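Local coordinates for protein endo-arabinase (Bacteroides thetaiotaomicron, PDB 5C0P) that probably hydrolyses O-glycosidic bonds in arabinan, as a magnesium-binding member of glycoside hydrolase family 43, at residues N146-F151 with I163-A169; R153-E157 with I194-G198; G215-M219 with G241-W247. All coordinates share one frame; numbering follows the deposited sequence.

Contact 1: residues N146-F151 with I163-A169; sequences NPWLLF and IYAQRLA
Trp148 and Arg167 meet at a non-hydrogen-bonded pair of two antiparallel strands, the arginine side chain lying over one face of the indole. Arg167 CG sits 3.6 Å from the centroid of the six-membered ring of Trp148, almost on the ring normal, a clear CH-pi contact. Further out, Trp148 CZ2 lies over the centre of the guanidinium, 3.4 Å from Arg167 CZ, with the two planes 43° apart rather than stacked. Arg167 holds its CG anti to its own carbonyl carbon (chi1 -75°) and runs extended to NE, which carries the charged end along the indole. Trp148 NE1 and Arg167 NH1 are both donors, and both are satisfied by the carboxylate of Asp142, which thus pins ring and guanidinium together. One water is held by Arg167 NH2 and only weakly by Asn146 ND2; another lies between Arg167 NH1 and the carbonyl of Pro147.

At the other end, Phe151 offers a ring face to Tyr164, whose CB is 3.8 Å from the ring centroid. The two aromatic rings run nearly parallel (13°) but are slid so far apart that they hardly overlap. Between these ends Leu150 CD2 touches Ala165 CB, and Leu149 CB packs on Leu168 CG at 3.8 Å. Five backbone hydrogen bonds fix this register.

The pair forms the middle of an antiparallel sheet, consistent with one blade of the five-bladed beta-propeller of family 43: strand 134-141 flanks 147-153 through bonds to Trp148 and Leu150, while strands 175-176 and 178-184 lie beyond 162-168, where Gly177 O receives Gln166 NE2.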
ATOM      1  N   ASN A 146       4.817 -17.681   3.048  1.00 13.87           N
ATOM      2  CA  ASN A 146       3.384 -17.640   3.316  1.00 14.76           C
ATOM      3  C   ASN A 146       2.841 -16.219   3.322  1.00 13.51           C
ATOM      4  O   ASN A 146       3.492 -15.296   3.807  1.00 12.24           O
ATOM      5  CB  ASN A 146       3.070 -18.345   4.633  1.00 14.67           C
ATOM      6  CG  ASN A 146       3.357 -19.839   4.574  1.00 19.01           C
ATOM      7  OD1 ASN A 146       3.002 -20.512   3.606  1.00 24.57           O
ATOM      8  ND2 ASN A 146       4.015 -20.353   5.596  1.00 25.02           N
ATOM      9  N   PRO A 147       1.643 -16.032   2.746  1.00 10.27           N
ATOM     10  CA  PRO A 147       1.087 -14.690   2.549  1.00 10.11           C
ATOM     11  C   PRO A 147       0.321 -14.127   3.744  1.00 11.16           C
ATOM     12  O   PRO A 147      -0.469 -14.839   4.392  1.00  9.86           O
ATOM     13  CB  PRO A 147       0.117 -14.893   1.379  1.00  9.49           C
ATOM     14  CG  PRO A 147      -0.372 -16.317   1.547  1.00 10.16           C
ATOM     15  CD  PRO A 147       0.863 -17.066   2.040  1.00 10.35           C
ATOM     16  N   TRP A 148       0.551 -12.841   3.999  1.00  9.22           N
ATOM     17  CA  TRP A 148      -0.149 -12.084   5.018  1.00  8.83           C
ATOM     18  C   TRP A 148      -0.822 -10.884   4.401  1.00 10.70           C
ATOM     19  O   TRP A 148      -0.237 -10.209   3.543  1.00 10.40           O
ATOM     20  CB  TRP A 148       0.837 -11.550   6.051  1.00 11.05           C
ATOM     21  CG  TRP A 148       1.427 -12.579   6.974  1.00 10.01           C
ATOM     22  CD1 TRP A 148       2.489 -13.397   6.726  1.00 11.11           C
ATOM     23  CD2 TRP A 148       0.985 -12.874   8.304  1.00 10.60           C
ATOM     24  NE1 TRP A 148       2.742 -14.187   7.827  1.00 11.63           N
ATOM     25  CE2 TRP A 148       1.830 -13.885   8.806  1.00 10.87           C
ATOM     26  CE3 TRP A 148      -0.039 -12.374   9.118  1.00 10.85           C
ATOM     27  CZ2 TRP A 148       1.680 -14.409  10.100  1.00 13.96           C
ATOM     28  CZ3 TRP A 148      -0.189 -12.892  10.396  1.00 12.06           C
ATOM     29  CH2 TRP A 148       0.671 -13.897  10.876  1.00 12.80           C
ATOM     30  N   LEU A 149      -2.036 -10.614   4.873  1.00 10.42           N
ATOM     31  CA  LEU A 149      -2.761  -9.387   4.573  1.00  9.29           C
ATOM     32  C   LEU A 149      -2.501  -8.383   5.693  1.00  9.14           C
ATOM     33  O   LEU A 149      -2.629  -8.721   6.869  1.00  9.84           O
ATOM     34  CB  LEU A 149      -4.259  -9.689   4.503  1.00  9.15           C
ATOM     35  CG  LEU A 149      -5.173  -8.479   4.333  1.00  9.22           C
ATOM     36  CD1 LEU A 149      -5.026  -7.930   2.913  1.00 11.64           C
ATOM     37  CD2 LEU A 149      -6.611  -8.865   4.626  1.00 11.40           C
ATOM     38  N   LEU A 150      -2.126  -7.158   5.330  1.00 10.30           N
ATOM     39  CA  LEU A 150      -2.042  -6.056   6.291  1.00  9.61           C
ATOM     40  C   LEU A 150      -3.104  -5.059   5.865  1.00 10.66           C
ATOM     41  O   LEU A 150      -3.290  -4.835   4.678  1.00 11.79           O
ATOM     42  CB  LEU A 150      -0.678  -5.370   6.231  1.00 11.36           C
ATOM     43  CG  LEU A 150       0.558  -6.256   6.284  1.00 12.66           C
ATOM     44  CD1 LEU A 150       1.817  -5.399   6.101  1.00 16.36           C
ATOM     45  CD2 LEU A 150       0.596  -7.033   7.578  1.00 15.25           C
ATOM     46  N   PHE A 151      -3.822  -4.469   6.811  1.00  9.29           N
ATOM     47  CA  PHE A 151      -4.823  -3.484   6.424  1.00  8.46           C
ATOM     48  C   PHE A 151      -5.095  -2.478   7.522  1.00  9.33           C
ATOM     49  O   PHE A 151      -4.721  -2.682   8.683  1.00 11.12           O
ATOM     50  CB  PHE A 151      -6.128  -4.144   5.938  1.00 10.09           C
ATOM     51  CG  PHE A 151      -6.881  -4.901   7.001  1.00 10.66           C
ATOM     52  CD1 PHE A 151      -7.838  -4.268   7.787  1.00  9.69           C
ATOM     53  CD2 PHE A 151      -6.649  -6.260   7.196  1.00 11.98           C
ATOM     54  CE1 PHE A 151      -8.542  -4.979   8.750  1.00 12.29           C
ATOM     55  CE2 PHE A 151      -7.350  -6.978   8.157  1.00 11.75           C
ATOM     56  CZ  PHE A 151      -8.297  -6.339   8.935  1.00 11.78           C
ATOM     57  N   ILE A 163      -4.192  -0.658  12.655  1.00  8.33           N
ATOM     58  CA  ILE A 163      -3.577  -1.484  11.624  1.00  8.66           C
ATOM     59  C   ILE A 163      -3.615  -2.947  12.074  1.00 11.14           C
ATOM     60  O   ILE A 163      -3.301  -3.259  13.234  1.00 11.28           O
ATOM     61  CB  ILE A 163      -2.134  -1.019  11.309  1.00  9.61           C
ATOM     62  CG1 ILE A 163      -2.196   0.297  10.535  1.00 12.19           C
ATOM     63  CG2 ILE A 163      -1.386  -2.077  10.498  1.00 12.38           C
ATOM     64  CD1 ILE A 163      -0.845   0.950  10.263  1.00 10.15           C
ATOM     65  N   TYR A 164      -4.028  -3.823  11.153  1.00  8.94           N
ATOM     66  CA  TYR A 164      -4.218  -5.258  11.419  1.00 10.31           C
ATOM     67  C   TYR A 164      -3.369  -6.129  10.513  1.00 10.43           C
ATOM     68  O   TYR A 164      -3.055  -5.736   9.393  1.00  9.57           O
ATOM     69  CB  TYR A 164      -5.673  -5.676  11.192  1.00 10.83           C
ATOM     70  CG  TYR A 164      -6.610  -5.178  12.252  1.00 10.16           C
ATOM     71  CD1 TYR A 164      -7.149  -3.904  12.180  1.00 11.00           C
ATOM     72  CD2 TYR A 164      -6.966  -5.988  13.325  1.00  9.27           C
ATOM     73  CE1 TYR A 164      -7.996  -3.439  13.168  1.00 11.38           C
ATOM     74  CE2 TYR A 164      -7.811  -5.528  14.319  1.00 10.01           C
ATOM     75  CZ  TYR A 164      -8.330  -4.256  14.228  1.00 13.38           C
ATOM     76  OH  TYR A 164      -9.180  -3.797  15.214  1.00 15.43           O
ATOM     77  N   ALA A 165      -3.030  -7.321  10.999  1.00  9.05           N
ATOM     78  CA  ALA A 165      -2.464  -8.367  10.152  1.00  8.63           C
ATOM     79  C   ALA A 165      -3.336  -9.619  10.213  1.00  9.81           C
ATOM     80  O   ALA A 165      -3.988  -9.892  11.228  1.00 12.26           O
ATOM     81  CB  ALA A 165      -1.047  -8.701  10.577  1.00 10.84           C
ATOM     82  N   GLN A 166      -3.325 -10.399   9.134  1.00 10.17           N
ATOM     83  CA  GLN A 166      -4.104 -11.626   9.093  1.00  9.61           C
ATOM     84  C   GLN A 166      -3.500 -12.547   8.042  1.00  9.78           C
ATOM     85  O   GLN A 166      -3.181 -12.082   6.952  1.00 11.57           O
ATOM     86  CB  GLN A 166      -5.550 -11.293   8.714  1.00 10.52           C
ATOM     87  CG  GLN A 166      -6.542 -12.419   8.943  1.00 13.76           C
ATOM     88  CD  GLN A 166      -7.965 -11.979   8.713  1.00 13.55           C
ATOM     89  OE1 GLN A 166      -8.220 -10.892   8.183  1.00 15.41           O
ATOM     90  NE2 GLN A 166      -8.908 -12.828   9.098  1.00 16.10           N
ATOM     91  N   ARG A 167      -3.355 -13.837   8.338  1.00  9.80           N
ATOM     92  CA  ARG A 167      -2.859 -14.753   7.301  1.00 11.64           C
ATOM     93  C   ARG A 167      -3.862 -14.886   6.163  1.00 11.04           C
ATOM     94  O   ARG A 167      -5.083 -14.862   6.380  1.00 12.35           O
ATOM     95  CB  ARG A 167      -2.534 -16.141   7.860  1.00 10.72           C
ATOM     96  CG  ARG A 167      -1.240 -16.210   8.677  1.00 12.56           C
ATOM     97  CD  ARG A 167      -0.829 -17.671   8.888  1.00 15.12           C
ATOM     98  NE  ARG A 167       0.417 -17.810   9.652  1.00 16.69           N
ATOM     99  CZ  ARG A 167       1.630 -17.635   9.130  1.00 17.53           C
ATOM    100  NH1 ARG A 167       1.753 -17.308   7.845  1.00 15.55           N
ATOM    101  NH2 ARG A 167       2.715 -17.773   9.891  1.00 16.40           N
ATOM    102  N   LEU A 168      -3.339 -15.017   4.949  1.00 10.16           N
ATOM    103  CA  LEU A 168      -4.154 -15.340   3.789  1.00 10.94           C
ATOM    104  C   LEU A 168      -3.975 -16.811   3.429  1.00 10.92           C
ATOM    105  O   LEU A 168      -2.908 -17.397   3.655  1.00 12.16           O
ATOM    106  CB  LEU A 168      -3.734 -14.485   2.595  1.00 12.60           C
ATOM    107  CG  LEU A 168      -4.113 -13.010   2.654  1.00 10.15           C
ATOM    108  CD1 LEU A 168      -3.317 -12.200   1.637  1.00 12.35           C
ATOM    109  CD2 LEU A 168      -5.594 -12.867   2.386  1.00 13.55           C
ATOM    110  N   ALA A 169      -5.018 -17.408   2.857  1.00  9.98           N
ATOM    111  CA  ALA A 169      -4.906 -18.748   2.285  1.00 10.46           C
ATOM    112  C   ALA A 169      -3.875 -18.705   1.166  1.00 10.31           C
ATOM    113  O   ALA A 169      -3.626 -17.645   0.590  1.00 11.27           O
ATOM    114  CB  ALA A 169      -6.241 -19.200   1.732  1.00 11.84           C
TER
HETATM  115  O   HOH W   1       4.946 -18.619   8.400  1.00 27.36           O
HETATM  116  O   HOH W   2      -0.061 -17.323   5.552  1.00 13.54           O

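Contact 2: residues R153-E157 with I194-G198; sequences REWLE and ITSSG
Trp155 and Leu156, at the start of a very short helix, carry this surface contact against Ile194, Ser196 and Ser197. Before them, Arg153 takes no part in the contact and grips Glu157 of its own segment side-on: NE and NH2 both reach OE1, the first at 2.9 Å and both nearly in the guanidinium plane. That salt bridge ties the two ends of the segment together. Glu154 stands at the N-cap position, and its carbonyl oxygen accepts from Glu157 N.

Trp155 then reaches outward with its CG between the backbone N and carbonyl carbon (chi1 71°), a placement that sends the six-membered ring to the strand. Ile194 comes over one face of the indole, crossing it at about a right angle. Its CG1 lies 4.3 Å from the centroid of that ring, 28° off the normal, and its CD1 is 3.7 Å from Trp155 CZ2. At the ring edge, near its plane, Ser196 N approaches Trp155 CH2 at 3.8 Å, with Ser196 CB equally close to CH2. Next, Leu156 uses one branch: CD2 touches Ser196 O at 3.7 Å and Ser197 CB at 4.1 Å, and the same methyl also rests over a face of its neighbour's indole. The interface is therefore van der Waals and CH-pi in character.

The contact lies beside Thr158, seen to bind magnesium, though that ion is not bound to this chain in the model. Helix 155-158 links strands 147-153 and 162-168, and it is joined here to the small two-stranded sheet of 194-196 and 199-201. Val203 touches both Trp155 and Ile194.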
ATOM      1  N   ARG A 153      -8.038  -0.242   9.607  1.00 11.23           N
ATOM      2  CA  ARG A 153      -9.435  -0.039   9.914  1.00 14.56           C
ATOM      3  C   ARG A 153      -9.566   1.456  10.102  1.00 15.53           C
ATOM      4  O   ARG A 153      -8.891   2.044  10.959  1.00 18.34           O
ATOM      5  CB  ARG A 153      -9.841  -0.786  11.176  1.00 14.78           C
ATOM      6  CG  ARG A 153     -11.329  -0.900  11.288  1.00 20.97           C
ATOM      7  CD  ARG A 153     -11.780  -1.650  12.511  1.00 17.62           C
ATOM      8  NE  ARG A 153     -13.214  -1.459  12.662  1.00 25.97           N
ATOM      9  CZ  ARG A 153     -13.917  -1.886  13.699  1.00 37.74           C
ATOM     10  NH1 ARG A 153     -13.309  -2.533  14.682  1.00 44.93           N
ATOM     11  NH2 ARG A 153     -15.222  -1.664  13.753  1.00 41.45           N
ATOM     12  N   GLU A 154     -10.425   2.060   9.292  1.00 12.99           N
ATOM     13  CA  GLU A 154     -10.474   3.513   9.135  1.00 19.82           C
ATOM     14  C   GLU A 154     -10.782   4.299  10.408  1.00 16.12           C
ATOM     15  O   GLU A 154     -11.707   3.981  11.153  1.00 13.94           O
ATOM     16  CB  GLU A 154     -11.448   3.901   8.018  1.00 23.85           C
ATOM     17  CG  GLU A 154     -11.132   5.258   7.404  1.00 33.34           C
ATOM     18  CD  GLU A 154     -11.763   5.469   6.037  1.00 33.10           C
ATOM     19  OE1 GLU A 154     -12.458   4.559   5.533  1.00 27.79           O
ATOM     20  OE2 GLU A 154     -11.548   6.557   5.465  1.00 38.93           O
ATOM     21  N   TRP A 155     -10.006   5.356  10.613  1.00 11.89           N
ATOM     22  CA  TRP A 155     -10.101   6.185  11.810  1.00 13.16           C
ATOM     23  C   TRP A 155     -11.450   6.867  11.998  1.00 12.65           C
ATOM     24  O   TRP A 155     -11.825   7.194  13.122  1.00 14.51           O
ATOM     25  CB  TRP A 155      -8.983   7.223  11.808  1.00 11.79           C
ATOM     26  CG  TRP A 155      -9.177   8.293  10.778  1.00 13.04           C
ATOM     27  CD1 TRP A 155      -8.941   8.198   9.433  1.00 12.77           C
ATOM     28  CD2 TRP A 155      -9.649   9.620  11.015  1.00 13.25           C
ATOM     29  NE1 TRP A 155      -9.247   9.394   8.822  1.00 14.56           N
ATOM     30  CE2 TRP A 155      -9.675  10.280   9.771  1.00 14.08           C
ATOM     31  CE3 TRP A 155     -10.044  10.314  12.159  1.00 14.02           C
ATOM     32  CZ2 TRP A 155     -10.092  11.607   9.643  1.00 19.56           C
ATOM     33  CZ3 TRP A 155     -10.454  11.633  12.028  1.00 18.51           C
ATOM     34  CH2 TRP A 155     -10.474  12.264  10.780  1.00 19.95           C
ATOM     35  N   LEU A 156     -12.183   7.085  10.910  1.00 13.87           N
ATOM     36  CA  LEU A 156     -13.507   7.680  11.012  1.00 17.32           C
ATOM     37  C   LEU A 156     -14.446   6.774  11.809  1.00 19.99           C
ATOM     38  O   LEU A 156     -15.421   7.242  12.396  1.00 24.79           O
ATOM     39  CB  LEU A 156     -14.085   7.941   9.621  1.00 25.48           C
ATOM     40  CG  LEU A 156     -13.442   9.142   8.926  1.00 27.89           C
ATOM     41  CD1 LEU A 156     -14.087   9.393   7.575  1.00 29.32           C
ATOM     42  CD2 LEU A 156     -13.551  10.368   9.809  1.00 26.00           C
ATOM     43  N   GLU A 157     -14.127   5.483  11.816  1.00 17.48           N
ATOM     44  CA  GLU A 157     -14.879   4.475  12.557  1.00 21.69           C
ATOM     45  C   GLU A 157     -14.249   4.210  13.932  1.00 22.12           C
ATOM     46  O   GLU A 157     -14.951   4.083  14.941  1.00 24.72           O
ATOM     47  CB  GLU A 157     -14.910   3.186  11.726  1.00 26.02           C
ATOM     48  CG  GLU A 157     -15.584   1.990  12.378  1.00 32.15           C
ATOM     49  CD  GLU A 157     -15.989   0.929  11.358  1.00 30.74           C
ATOM     50  OE1 GLU A 157     -15.258  -0.063  11.205  1.00 25.57           O
ATOM     51  OE2 GLU A 157     -17.043   1.088  10.716  1.00 33.76           O
ATOM     52  N   ILE A 194      -6.151  14.720  13.525  1.00 14.02           N
ATOM     53  CA  ILE A 194      -6.758  15.640  12.581  1.00 15.67           C
ATOM     54  C   ILE A 194      -8.267  15.625  12.771  1.00 16.10           C
ATOM     55  O   ILE A 194      -8.812  14.727  13.423  1.00 16.57           O
ATOM     56  CB  ILE A 194      -6.418  15.283  11.126  1.00 15.41           C
ATOM     57  CG1 ILE A 194      -6.998  13.918  10.755  1.00 15.10           C
ATOM     58  CG2 ILE A 194      -4.911  15.333  10.910  1.00 18.73           C
ATOM     59  CD1 ILE A 194      -7.011  13.668   9.249  1.00 16.16           C
ATOM     60  N   THR A 195      -8.936  16.623  12.209  1.00 19.29           N
ATOM     61  CA  THR A 195     -10.383  16.715  12.322  1.00 20.29           C
ATOM     62  C   THR A 195     -11.018  16.665  10.937  1.00 19.98           C
ATOM     63  O   THR A 195     -10.654  17.435  10.048  1.00 23.25           O
ATOM     64  CB  THR A 195     -10.805  17.999  13.064  1.00 21.47           C
ATOM     65  OG1 THR A 195     -10.281  17.975  14.401  1.00 23.04           O
ATOM     66  CG2 THR A 195     -12.323  18.124  13.129  1.00 24.19           C
ATOM     67  N   SER A 196     -11.948  15.733  10.752  1.00 18.27           N
ATOM     68  CA  SER A 196     -12.680  15.632   9.492  1.00 20.63           C
ATOM     69  C   SER A 196     -13.984  14.887   9.707  1.00 30.95           C
ATOM     70  O   SER A 196     -14.050  13.981  10.540  1.00 29.81           O
ATOM     71  CB  SER A 196     -11.844  14.897   8.445  1.00 26.54           C
ATOM     72  OG  SER A 196     -12.516  14.869   7.196  1.00 32.32           O
ATOM     73  N   SER A 197     -15.012  15.266   8.949  1.00 35.94           N
ATOM     74  CA  SER A 197     -16.301  14.574   8.967  1.00 38.56           C
ATOM     75  C   SER A 197     -16.874  14.456  10.376  1.00 37.94           C
ATOM     76  O   SER A 197     -17.481  13.443  10.729  1.00 43.54           O
ATOM     77  CB  SER A 197     -16.181  13.190   8.323  1.00 37.78           C
ATOM     78  OG  SER A 197     -15.630  13.282   7.020  1.00 40.94           O
ATOM     79  N   GLY A 198     -16.659  15.496  11.174  1.00 31.14           N
ATOM     80  CA  GLY A 198     -17.197  15.566  12.520  1.00 33.66           C
ATOM     81  C   GLY A 198     -16.399  14.823  13.581  1.00 36.47           C
ATOM     82  O   GLY A 198     -16.847  14.701  14.720  1.00 41.57           O
TER

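Contact 3: residues G215-M219 with G241-W247; sequences GKLIM and GNVLGPW
Gly241, at positive phi, lies against the backbone of Gly215, with its CA 3.3 Å from Gly215 O. Water 3 joins the same two residues, donating to Gly215 O at 2.6 Å and to Gly241 O. Asn242 points away from 215-219; its OD1 accepts from Leu244 N in an Asx turn, at the start of a type I turn running to Gly245. Leu217 CD1 fits against the backbone here, 3.7 Å from Asn242 O, and meets the CG2 branch of Val243 at 4.0 Å. The carbonyl of Val243 receives the indole NH of Trp247 at 2.9 Å between NE1 and O; the oxygen lies close to the ring plane, although the donor stands above the carbonyl plane.

Trp247 closes the contact. Its CZ3 touches Met219 CB at 3.6 Å and its CH2 touches Leu217 CB at 3.7 Å. Met219, a selenomethionine in this crystal, bends at its last torsion (chi3 -75°) to bring CE over one indole face. Its selenium lies 5.2 Å above the six-membered ring, almost on the normal, making a rather distant Met-aromatic contact.

Across the loop the chemistry thus changes from a water-bridged pair of glycines to apolar packing on a tryptophan. The NH of that indole is satisfied by its own loop, which restrains the ring's rotation as it covers Leu217 and Met219.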
ATOM      1  N   GLY A 215      15.963 -11.243   9.678  1.00 13.98           N
ATOM      2  CA  GLY A 215      14.617 -11.670  10.021  1.00 15.64           C
ATOM      3  C   GLY A 215      13.788 -10.623  10.742  1.00 14.65           C
ATOM      4  O   GLY A 215      12.582 -10.786  10.904  1.00 14.40           O
ATOM      5  N   LYS A 216      14.427  -9.548  11.191  1.00 13.41           N
ATOM      6  CA  LYS A 216      13.657  -8.465  11.797  1.00 11.53           C
ATOM      7  C   LYS A 216      12.796  -7.771  10.746  1.00 10.53           C
ATOM      8  O   LYS A 216      13.124  -7.769   9.557  1.00 14.12           O
ATOM      9  CB  LYS A 216      14.571  -7.481  12.524  1.00 13.35           C
ATOM     10  CG  LYS A 216      15.331  -8.163  13.640  1.00 14.53           C
ATOM     11  CD  LYS A 216      16.192  -7.196  14.433  1.00 21.94           C
ATOM     12  CE  LYS A 216      16.932  -7.949  15.539  1.00 27.38           C
ATOM     13  NZ  LYS A 216      17.753  -7.041  16.375  1.00 32.58           N
ATOM     14  N   LEU A 217      11.677  -7.209  11.188  1.00  9.09           N
ATOM     15  CA  LEU A 217      10.733  -6.578  10.276  1.00  9.74           C
ATOM     16  C   LEU A 217      10.649  -5.088  10.518  1.00 11.24           C
ATOM     17  O   LEU A 217      10.634  -4.629  11.667  1.00 10.51           O
ATOM     18  CB  LEU A 217       9.333  -7.171  10.442  1.00  9.78           C
ATOM     19  CG  LEU A 217       9.212  -8.690  10.444  1.00 10.17           C
ATOM     20  CD1 LEU A 217       7.763  -9.085  10.672  1.00  9.68           C
ATOM     21  CD2 LEU A 217       9.726  -9.236   9.133  1.00 10.97           C
ATOM     22  N   ILE A 218      10.622  -4.335   9.422  1.00 10.62           N
ATOM     23  CA  ILE A 218      10.263  -2.928   9.483  1.00  9.13           C
ATOM     24  C   ILE A 218       8.904  -2.736   8.821  1.00 12.95           C
ATOM     25  O   ILE A 218       8.660  -3.250   7.719  1.00 11.91           O
ATOM     26  CB  ILE A 218      11.300  -2.055   8.756  1.00 12.18           C
ATOM     27  CG1 ILE A 218      12.696  -2.304   9.318  1.00 14.78           C
ATOM     28  CG2 ILE A 218      10.933  -0.570   8.872  1.00 15.02           C
ATOM     29  CD1 ILE A 218      13.800  -1.577   8.551  1.00 18.92           C
HETATM   30  N   MSE A 219       8.021  -1.995   9.482  1.00 11.11           N
HETATM   31  CA  MSE A 219       6.782  -1.583   8.834  1.00 12.13           C
HETATM   32  C   MSE A 219       6.820  -0.103   8.557  1.00 10.29           C
HETATM   33  O   MSE A 219       7.165   0.701   9.425  1.00 12.37           O
HETATM   34  CB  MSE A 219       5.530  -1.908   9.645  1.00 13.07           C
HETATM   35  CG  MSE A 219       4.244  -1.564   8.863  1.00 15.78           C
HETATM   36 SE   MSE A 219       2.704  -1.721   9.947  0.58 18.83          SE
HETATM   37  CE  MSE A 219       2.649  -3.660   9.954  1.00 18.92           C
ATOM     38  N   GLY A 241      10.811 -10.565  14.737  1.00 10.24           N
ATOM     39  CA  GLY A 241      10.566 -11.177  13.439  1.00 12.50           C
ATOM     40  C   GLY A 241       9.139 -11.684  13.285  1.00 11.84           C
ATOM     41  O   GLY A 241       8.806 -12.322  12.292  1.00 12.90           O
ATOM     42  N   ASN A 242       8.293 -11.389  14.265  1.00 11.54           N
ATOM     43  CA  ASN A 242       6.893 -11.790  14.236  1.00  9.66           C
ATOM     44  C   ASN A 242       6.058 -10.702  13.562  1.00 10.21           C
ATOM     45  O   ASN A 242       6.136  -9.537  13.940  1.00 10.18           O
ATOM     46  CB  ASN A 242       6.427 -11.999  15.682  1.00  9.64           C
ATOM     47  CG  ASN A 242       5.101 -12.738  15.795  1.00 10.06           C
ATOM     48  OD1 ASN A 242       4.292 -12.750  14.872  1.00 11.37           O
ATOM     49  ND2 ASN A 242       4.855 -13.330  16.967  1.00 10.81           N
ATOM     50  N   VAL A 243       5.243 -11.070  12.574  1.00 12.43           N
ATOM     51  CA  VAL A 243       4.358 -10.094  11.942  1.00  8.97           C
ATOM     52  C   VAL A 243       3.431  -9.447  12.971  1.00  9.11           C
ATOM     53  O   VAL A 243       3.034  -8.286  12.825  1.00 10.35           O
ATOM     54  CB  VAL A 243       3.536 -10.752  10.811  1.00  8.49           C
ATOM     55  CG1 VAL A 243       2.502  -9.790  10.249  1.00  9.50           C
ATOM     56  CG2 VAL A 243       4.459 -11.204   9.687  1.00 11.92           C
ATOM     57  N   LEU A 244       3.107 -10.193  14.024  1.00  8.25           N
ATOM     58  CA  LEU A 244       2.178  -9.699  15.036  1.00 11.24           C
ATOM     59  C   LEU A 244       2.817  -8.738  16.042  1.00 12.46           C
ATOM     60  O   LEU A 244       2.113  -8.106  16.837  1.00 12.43           O
ATOM     61  CB  LEU A 244       1.509 -10.871  15.761  1.00  9.23           C
ATOM     62  CG  LEU A 244       0.808 -11.873  14.851  1.00 13.55           C
ATOM     63  CD1 LEU A 244       0.061 -12.921  15.685  1.00 10.65           C
ATOM     64  CD2 LEU A 244      -0.146 -11.151  13.902  1.00 12.53           C
ATOM     65  N   GLY A 245       4.139  -8.622  16.006  1.00  9.63           N
ATOM     66  CA  GLY A 245       4.839  -7.688  16.876  1.00 10.82           C
ATOM     67  C   GLY A 245       5.637  -8.362  17.984  1.00 13.44           C
ATOM     68  O   GLY A 245       6.032  -9.521  17.850  1.00 12.93           O
ATOM     69  N   PRO A 246       5.900  -7.641  19.088  1.00 11.09           N
ATOM     70  CA  PRO A 246       5.467  -6.252  19.300  1.00 11.79           C
ATOM     71  C   PRO A 246       6.169  -5.264  18.373  1.00 11.63           C
ATOM     72  O   PRO A 246       7.356  -5.392  18.048  1.00 12.22           O
ATOM     73  CB  PRO A 246       5.857  -5.985  20.755  1.00 13.06           C
ATOM     74  CG  PRO A 246       7.015  -6.901  21.009  1.00 16.44           C
ATOM     75  CD  PRO A 246       6.702  -8.150  20.215  1.00 13.24           C
ATOM     76  N   TRP A 247       5.395  -4.289  17.915  1.00 10.92           N
ATOM     77  CA  TRP A 247       5.909  -3.249  17.048  1.00 11.34           C
ATOM     78  C   TRP A 247       6.349  -2.041  17.875  1.00 12.75           C
ATOM     79  O   TRP A 247       5.594  -1.527  18.704  1.00 14.76           O
ATOM     80  CB  TRP A 247       4.828  -2.866  16.041  1.00 10.88           C
ATOM     81  CG  TRP A 247       4.573  -3.953  15.051  1.00  9.27           C
ATOM     82  CD1 TRP A 247       3.582  -4.898  15.093  1.00  9.91           C
ATOM     83  CD2 TRP A 247       5.341  -4.226  13.880  1.00  9.59           C
ATOM     84  NE1 TRP A 247       3.692  -5.741  14.010  1.00 11.38           N
ATOM     85  CE2 TRP A 247       4.764  -5.344  13.248  1.00 10.24           C
ATOM     86  CE3 TRP A 247       6.468  -3.632  13.303  1.00 10.16           C
ATOM     87  CZ2 TRP A 247       5.266  -5.872  12.055  1.00  9.97           C
ATOM     88  CZ3 TRP A 247       6.971  -4.161  12.122  1.00  9.82           C
ATOM     89  CH2 TRP A 247       6.370  -5.266  11.511  1.00  9.45           C
TER
HETATM   90  O   HOH W   3      10.806 -12.592  10.207  1.00 17.81           O

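In the fold
Contact 1 pairs two strands of one antiparallel sheet; contact 3 sets strand 217-224 of the next sheet against the loop before strand 248-249. Their centres are about 13 Å apart, and they touch: Val243 packs on Ala165 and Trp148, and Met219 on Ile163. Strand 178-184 pairs with 162-168 and touches Met219 and Trp247. This packing between neighbouring sheets and their loop suits the five-bladed beta-propeller of family 43. Contact 2 is more peripheral, its centre about 23 Å from that of contact 1 and about 27 Å from that of contact 3. Helix 155-158 connects the strands of contact 1, so contacts 1 and 2 alternate along the chain; contact 3 follows both. Tyr164 meets Arg153, joining contacts 1 and 2.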